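Local coordinates for hypothetical protein TTHA1606 (Thermus thermophilus, PDB 2YYB) that is of unknown function but belongs to the GTP cyclohydrolase I type 2/NIF3 family and probably binds divalent metal ions, at residues L154-G159 / V205-H210; G175-V180 / R201-I206. One frame throughout, in Å; residues are numbered along the deposited sequence.

Contact 1 (L154-G159 / V205-H210); sequences LVHQGG and VIYAGH
His156 and Tyr207, whose side chains leave the same face of the antiparallel pair made by strands 154-157 and 204-207, both carry CG anti to the carbonyl carbon and beside the backbone N (chi1 -77° and -67°). The rings form an offset edge-to-face pair with planes at 82°, the edge of Tyr207 turned toward the face of His156. Tyr207 CE2 comes within 3.8 Å of His156 ND1, which lies in the plane of the phenol ring at its edge. Val205 CG1 lies over one face of that ring, offset toward its rim. Leu154 runs side by side with Tyr207 on this same face, its CD2 3.9 Å from Tyr207 CD2. Val155 and Ile206 form the non-hydrogen-bonded pair between, and their side chains lie alongside each other on the opposite face. Two hydrogen-bonded pairs fix this register. Leu154 N gives a bond of 3.0 Å to Tyr207 O, and Tyr207 N returns one of 2.7 Å to Leu154 O. In the second pair His156 N reaches Val205 O at 2.8 Å, while Val205 N reaches His156 O at 2.9 Å. Just past the strand end is His210, a predicted metal ligand. Strand 154-157 is outermost within the chain in a four-stranded mixed sheet, and strand 204-207 is bonded on its far side to strand 184-187. Helix 195-200 packs against the His156 face, where Phe199 and Thr198 touch the imidazole side chain and Phe195 meets its ring edge-to-face.

Contact 2 (G175-V180 / R201-I206); sequences GLLPKV and RGLNVI
Leu203 and Arg201 meet Leu177, Pro178 and Val180 where a beta-alpha-beta crossover, from strand 184-187 through helix 195-200, turns into strand 204-207. A Schellman motif with Gly202 as its C-prime residue ends the helix, and on both sides of this glycine a side chain points at the 3-10 segment 175-179 and the residue after it. The apolar part centres on Leu203 CD2, which lies 4.0 Å from Leu177 CG and 4.3 Å from Val180 CB. The two leucine side chains overlap in passing, each running counter to the other. Farther along the strand, Leu177 CD1 approaches Val205 CG2 at 4.4 Å, so Leu177 touches both the strand and the residue leading into it. Its other neighbours include Phe185 of strand 184-187 and Thr198 of helix 195-200, which makes this a buried layer against the sheet. The polar part belongs to Arg201. Its CG is anti to the backbone N (chi1 -173°), and a bend at chi3 (68°) follows farther out, before the guanidinium that meets Leu177 and Pro178. NH2 makes a salt bridge to Glu197 of the preceding helix, whereas Leu177 O, though close to NH2, is badly angled for a hydrogen bond. An alanine here would probably leave the Glu197 carboxylate without this positive partner and open a gap beside Pro178. His78 of a second subunit also packs on Arg201, which places this corner at a subunit interface. Backbone bonds hold the 3-10 turn itself: Val180 N donates to Leu177 O at 3.0 Å. The Arg201 guanidinium presents one face to Pro178 O, with Leu203 CD2 at its edge and in its plane.

Overall arrangement
Both contacts fall in the later part of the chain and use one four-stranded sheet. Strand 154-157 comes first, and contact 1 closes a loop of 45 residues when strand 204-207 returns beside it. Within that loop the 3-10 segment 175-179 precedes strand 184-187, and contact 2 closes a shorter loop of 20 residues around that strand and helix 195-200. The smaller loop lies within the larger, and the two contacts share Val205 and Ile206. Contact 1 joins strands within the sheet; contact 2 brings the 3-10 turn against its Val205 face. They meet at a probable hydrogen bond of 2.9 Å from Gly158 N to Leu203 O.

Contact 1 (L154-G159 / V205-H210)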
ATOM      1  N   LEU A 154      16.133  27.252  23.305  1.00 44.02           N
ATOM      2  CA  LEU A 154      15.834  28.138  22.194  1.00 40.93           C
ATOM      3  C   LEU A 154      14.352  28.425  22.357  1.00 40.20           C
ATOM      4  O   LEU A 154      13.548  27.513  22.590  1.00 38.56           O
ATOM      5  CB  LEU A 154      16.094  27.440  20.861  1.00 38.86           C
ATOM      6  CG  LEU A 154      15.697  28.183  19.583  1.00 38.50           C
ATOM      7  CD1 LEU A 154      16.543  29.426  19.424  1.00 34.22           C
ATOM      8  CD2 LEU A 154      15.864  27.263  18.381  1.00 34.08           C
ATOM      9  N   VAL A 155      13.994  29.698  22.268  1.00 39.48           N
ATOM     10  CA  VAL A 155      12.606  30.065  22.416  1.00 39.07           C
ATOM     11  C   VAL A 155      12.156  30.887  21.228  1.00 38.38           C
ATOM     12  O   VAL A 155      12.855  31.801  20.794  1.00 38.15           O
ATOM     13  CB  VAL A 155      12.369  30.820  23.767  1.00 40.24           C
ATOM     14  CG1 VAL A 155      13.701  31.179  24.395  1.00 40.16           C
ATOM     15  CG2 VAL A 155      11.500  32.062  23.560  1.00 38.95           C
ATOM     16  N   HIS A 156      11.000  30.508  20.690  1.00 36.96           N
ATOM     17  CA  HIS A 156      10.381  31.180  19.558  1.00 38.01           C
ATOM     18  C   HIS A 156       9.041  31.716  20.053  1.00 39.57           C
ATOM     19  O   HIS A 156       8.067  30.967  20.194  1.00 39.86           O
ATOM     20  CB  HIS A 156      10.155  30.199  18.395  1.00 36.27           C
ATOM     21  CG  HIS A 156      11.398  29.883  17.619  1.00 35.47           C
ATOM     22  ND1 HIS A 156      11.447  28.886  16.670  1.00 33.55           N
ATOM     23  CD2 HIS A 156      12.632  30.447  17.637  1.00 34.56           C
ATOM     24  CE1 HIS A 156      12.656  28.853  16.134  1.00 35.42           C
ATOM     25  NE2 HIS A 156      13.394  29.789  16.704  1.00 34.11           N
ATOM     26  N   GLN A 157       9.001  33.013  20.332  1.00 40.29           N
ATOM     27  CA  GLN A 157       7.782  33.626  20.822  1.00 43.11           C
ATOM     28  C   GLN A 157       6.983  34.268  19.711  1.00 42.77           C
ATOM     29  O   GLN A 157       7.361  35.307  19.189  1.00 43.13           O
ATOM     30  CB  GLN A 157       8.099  34.681  21.882  1.00 44.25           C
ATOM     31  CG  GLN A 157       6.861  35.417  22.347  1.00 45.47           C
ATOM     32  CD  GLN A 157       7.147  36.565  23.289  1.00 47.56           C
ATOM     33  OE1 GLN A 157       6.222  37.270  23.684  1.00 50.03           O
ATOM     34  NE2 GLN A 157       8.419  36.759  23.664  1.00 48.17           N
ATOM     35  N   GLY A 158       5.872  33.651  19.354  1.00 43.61           N
ATOM     36  CA  GLY A 158       5.048  34.207  18.303  1.00 47.56           C
ATOM     37  C   GLY A 158       3.785  34.742  18.934  1.00 49.28           C
ATOM     38  O   GLY A 158       3.133  35.660  18.409  1.00 49.17           O
ATOM     39  N   GLY A 159       3.457  34.144  20.078  1.00 50.69           N
ATOM     40  CA  GLY A 159       2.287  34.531  20.835  1.00 50.84           C
ATOM     41  C   GLY A 159       2.628  35.329  22.086  1.00 51.86           C
ATOM     42  O   GLY A 159       3.580  36.121  22.114  1.00 49.44           O
ATOM     43  N   VAL A 205       7.011  28.548  21.408  1.00 35.04           N
ATOM     44  CA  VAL A 205       7.652  27.243  21.376  1.00 36.20           C
ATOM     45  C   VAL A 205       9.028  27.321  21.986  1.00 36.93           C
ATOM     46  O   VAL A 205       9.787  28.243  21.686  1.00 37.35           O
ATOM     47  CB  VAL A 205       7.807  26.698  19.928  1.00 36.27           C
ATOM     48  CG1 VAL A 205       8.492  25.332  19.957  1.00 34.54           C
ATOM     49  CG2 VAL A 205       6.464  26.603  19.259  1.00 34.64           C
ATOM     50  N   ILE A 206       9.344  26.359  22.848  1.00 36.49           N
ATOM     51  CA  ILE A 206      10.663  26.305  23.483  1.00 37.90           C
ATOM     52  C   ILE A 206      11.319  24.975  23.097  1.00 37.58           C
ATOM     53  O   ILE A 206      10.743  23.905  23.333  1.00 36.64           O
ATOM     54  CB  ILE A 206      10.587  26.331  25.048  1.00 39.48           C
ATOM     55  CG1 ILE A 206       9.878  27.589  25.554  1.00 39.96           C
ATOM     56  CG2 ILE A 206      12.001  26.261  25.631  1.00 37.52           C
ATOM     57  CD1 ILE A 206      10.694  28.835  25.406  1.00 43.43           C
ATOM     58  N   TYR A 207      12.510  25.049  22.509  1.00 37.15           N
ATOM     59  CA  TYR A 207      13.273  23.853  22.106  1.00 37.53           C
ATOM     60  C   TYR A 207      14.380  23.639  23.131  1.00 36.40           C
ATOM     61  O   TYR A 207      15.336  24.404  23.177  1.00 34.93           O
ATOM     62  CB  TYR A 207      13.879  24.040  20.702  1.00 36.97           C
ATOM     63  CG  TYR A 207      12.823  24.106  19.631  1.00 38.62           C
ATOM     64  CD1 TYR A 207      12.020  22.999  19.359  1.00 38.68           C
ATOM     65  CD2 TYR A 207      12.562  25.296  18.942  1.00 39.67           C
ATOM     66  CE1 TYR A 207      10.976  23.074  18.435  1.00 38.94           C
ATOM     67  CE2 TYR A 207      11.513  25.376  18.009  1.00 37.56           C
ATOM     68  CZ  TYR A 207      10.729  24.262  17.771  1.00 38.07           C
ATOM     69  OH  TYR A 207       9.673  24.325  16.902  1.00 38.32           O
ATOM     70  N   ALA A 208      14.246  22.597  23.950  1.00 36.39           N
ATOM     71  CA  ALA A 208      15.233  22.336  24.994  1.00 36.44           C
ATOM     72  C   ALA A 208      16.246  21.213  24.732  1.00 36.68           C
ATOM     73  O   ALA A 208      16.937  20.765  25.656  1.00 37.07           O
ATOM     74  CB  ALA A 208      14.510  22.096  26.313  1.00 36.39           C
ATOM     75  N   GLY A 209      16.341  20.770  23.480  1.00 36.40           N
ATOM     76  CA  GLY A 209      17.286  19.723  23.127  1.00 36.61           C
ATOM     77  C   GLY A 209      16.654  18.350  23.032  1.00 38.02           C
ATOM     78  O   GLY A 209      15.828  17.997  23.865  1.00 38.87           O
ATOM     79  N   HIS A 210      17.020  17.574  22.016  1.00 38.32           N
ATOM     80  CA  HIS A 210      16.460  16.236  21.873  1.00 40.28           C
ATOM     81  C   HIS A 210      17.041  15.353  22.985  1.00 39.75           C
ATOM     82  O   HIS A 210      16.321  14.594  23.636  1.00 39.83           O
ATOM     83  CB  HIS A 210      16.806  15.659  20.496  1.00 42.31           C
ATOM     84  CG  HIS A 210      15.951  14.498  20.089  1.00 43.81           C
ATOM     85  ND1 HIS A 210      15.732  13.408  20.904  1.00 45.86           N
ATOM     86  CD2 HIS A 210      15.295  14.241  18.932  1.00 45.25           C
ATOM     87  CE1 HIS A 210      14.980  12.528  20.263  1.00 47.30           C
ATOM     88  NE2 HIS A 210      14.700  13.009  19.066  1.00 46.67           N
TER

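Contact 2 (G175-V180 / R201-I206)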
ATOM      1  N   GLY A 175       6.556  17.856  14.328  1.00 43.38           N
ATOM      2  CA  GLY A 175       5.548  17.295  13.453  1.00 43.01           C
ATOM      3  C   GLY A 175       4.153  17.543  14.001  1.00 44.33           C
ATOM      4  O   GLY A 175       3.193  17.654  13.228  1.00 44.49           O
ATOM      5  N   LEU A 176       4.047  17.643  15.331  1.00 44.01           N
ATOM      6  CA  LEU A 176       2.770  17.884  16.017  1.00 45.00           C
ATOM      7  C   LEU A 176       2.345  19.359  16.105  1.00 45.81           C
ATOM      8  O   LEU A 176       1.279  19.660  16.638  1.00 45.01           O
ATOM      9  CB  LEU A 176       2.814  17.315  17.438  1.00 43.68           C
ATOM     10  CG  LEU A 176       2.685  15.800  17.654  1.00 44.16           C
ATOM     11  CD1 LEU A 176       3.175  15.433  19.069  1.00 40.91           C
ATOM     12  CD2 LEU A 176       1.232  15.376  17.446  1.00 42.27           C
ATOM     13  N   LEU A 177       3.171  20.267  15.590  1.00 46.70           N
ATOM     14  CA  LEU A 177       2.878  21.699  15.633  1.00 48.09           C
ATOM     15  C   LEU A 177       1.442  22.104  15.285  1.00 49.37           C
ATOM     16  O   LEU A 177       0.792  22.813  16.047  1.00 48.67           O
ATOM     17  CB  LEU A 177       3.831  22.452  14.712  1.00 48.32           C
ATOM     18  CG  LEU A 177       4.421  23.729  15.306  1.00 48.23           C
ATOM     19  CD1 LEU A 177       5.117  23.398  16.604  1.00 49.21           C
ATOM     20  CD2 LEU A 177       5.404  24.340  14.339  1.00 49.30           C
ATOM     21  N   PRO A 178       0.930  21.650  14.132  1.00 51.29           N
ATOM     22  CA  PRO A 178      -0.423  21.960  13.666  1.00 51.78           C
ATOM     23  C   PRO A 178      -1.573  21.687  14.624  1.00 52.74           C
ATOM     24  O   PRO A 178      -2.632  22.305  14.511  1.00 53.59           O
ATOM     25  CB  PRO A 178      -0.533  21.142  12.386  1.00 51.79           C
ATOM     26  CG  PRO A 178       0.345  19.974  12.663  1.00 52.30           C
ATOM     27  CD  PRO A 178       1.550  20.655  13.239  1.00 52.95           C
ATOM     28  N   LYS A 179      -1.374  20.772  15.566  1.00 53.29           N
ATOM     29  CA  LYS A 179      -2.423  20.439  16.525  1.00 53.06           C
ATOM     30  C   LYS A 179      -2.242  21.150  17.871  1.00 53.09           C
ATOM     31  O   LYS A 179      -3.155  21.184  18.694  1.00 51.98           O
ATOM     32  CB  LYS A 179      -2.468  18.922  16.723  1.00 53.85           C
ATOM     33  CG  LYS A 179      -2.849  18.142  15.463  1.00 55.58           C
ATOM     34  CD  LYS A 179      -2.857  16.638  15.714  1.00 58.95           C
ATOM     35  CE  LYS A 179      -3.653  15.873  14.649  1.00 60.94           C
ATOM     36  NZ  LYS A 179      -3.054  15.954  13.276  1.00 62.86           N
ATOM     37  N   VAL A 180      -1.069  21.734  18.083  1.00 53.06           N
ATOM     38  CA  VAL A 180      -0.786  22.438  19.327  1.00 54.14           C
ATOM     39  C   VAL A 180      -1.838  23.496  19.582  1.00 55.43           C
ATOM     40  O   VAL A 180      -2.067  24.370  18.746  1.00 55.91           O
ATOM     41  CB  VAL A 180       0.596  23.129  19.284  1.00 53.51           C
ATOM     42  CG1 VAL A 180       0.790  23.972  20.523  1.00 52.39           C
ATOM     43  CG2 VAL A 180       1.693  22.088  19.196  1.00 52.85           C
ATOM     44  N   ARG A 201       1.253  31.645  13.288  1.00 37.96           N
ATOM     45  CA  ARG A 201       0.142  31.137  14.062  1.00 40.34           C
ATOM     46  C   ARG A 201       0.226  31.571  15.541  1.00 40.99           C
ATOM     47  O   ARG A 201      -0.488  31.040  16.399  1.00 41.00           O
ATOM     48  CB  ARG A 201       0.083  29.611  13.942  1.00 43.41           C
ATOM     49  CG  ARG A 201      -1.157  29.027  14.585  1.00 51.52           C
ATOM     50  CD  ARG A 201      -1.536  27.703  13.979  1.00 55.09           C
ATOM     51  NE  ARG A 201      -0.553  26.686  14.286  1.00 59.71           N
ATOM     52  CZ  ARG A 201      -0.376  25.596  13.554  1.00 64.24           C
ATOM     53  NH1 ARG A 201      -1.123  25.382  12.460  1.00 64.96           N
ATOM     54  NH2 ARG A 201       0.555  24.720  13.911  1.00 65.64           N
ATOM     55  N   GLY A 202       1.089  32.547  15.824  1.00 39.87           N
ATOM     56  CA  GLY A 202       1.259  33.047  17.177  1.00 39.45           C
ATOM     57  C   GLY A 202       1.473  31.987  18.238  1.00 41.08           C
ATOM     58  O   GLY A 202       0.859  32.023  19.305  1.00 43.12           O
ATOM     59  N   LEU A 203       2.355  31.038  17.952  1.00 40.01           N
ATOM     60  CA  LEU A 203       2.664  29.963  18.879  1.00 37.56           C
ATOM     61  C   LEU A 203       3.925  30.295  19.665  1.00 36.87           C
ATOM     62  O   LEU A 203       4.832  30.960  19.171  1.00 35.78           O
ATOM     63  CB  LEU A 203       2.897  28.669  18.104  1.00 38.28           C
ATOM     64  CG  LEU A 203       1.927  27.498  18.216  1.00 39.15           C
ATOM     65  CD1 LEU A 203       0.500  27.961  18.087  1.00 38.61           C
ATOM     66  CD2 LEU A 203       2.249  26.497  17.124  1.00 39.25           C
ATOM     67  N   ASN A 204       3.960  29.852  20.908  1.00 36.42           N
ATOM     68  CA  ASN A 204       5.129  30.039  21.744  1.00 36.86           C
ATOM     69  C   ASN A 204       5.725  28.648  21.727  1.00 36.90           C
ATOM     70  O   ASN A 204       5.007  27.667  21.980  1.00 35.54           O
ATOM     71  CB  ASN A 204       4.735  30.390  23.178  1.00 39.33           C
ATOM     72  CG  ASN A 204       4.537  31.878  23.395  1.00 40.57           C
ATOM     73  OD1 ASN A 204       3.777  32.277  24.287  1.00 42.66           O
ATOM     74  ND2 ASN A 204       5.228  32.709  22.603  1.00 38.20           N
ATOM     75  N   VAL A 205       7.011  28.548  21.408  1.00 35.04           N
ATOM     76  CA  VAL A 205       7.652  27.243  21.376  1.00 36.20           C
ATOM     77  C   VAL A 205       9.028  27.321  21.986  1.00 36.93           C
ATOM     78  O   VAL A 205       9.787  28.243  21.686  1.00 37.35           O
ATOM     79  CB  VAL A 205       7.807  26.698  19.928  1.00 36.27           C
ATOM     80  CG1 VAL A 205       8.492  25.332  19.957  1.00 34.54           C
ATOM     81  CG2 VAL A 205       6.464  26.603  19.259  1.00 34.64           C
ATOM     82  N   ILE A 206       9.344  26.359  22.848  1.00 36.49           N
ATOM     83  CA  ILE A 206      10.663  26.305  23.483  1.00 37.90           C
ATOM     84  C   ILE A 206      11.319  24.975  23.097  1.00 37.58           C
ATOM     85  O   ILE A 206      10.743  23.905  23.333  1.00 36.64           O
ATOM     86  CB  ILE A 206      10.587  26.331  25.048  1.00 39.48           C
ATOM     87  CG1 ILE A 206       9.878  27.589  25.554  1.00 39.96           C
ATOM     88  CG2 ILE A 206      12.001  26.261  25.631  1.00 37.52           C
ATOM     89  CD1 ILE A 206      10.694  28.835  25.406  1.00 43.43           C
TER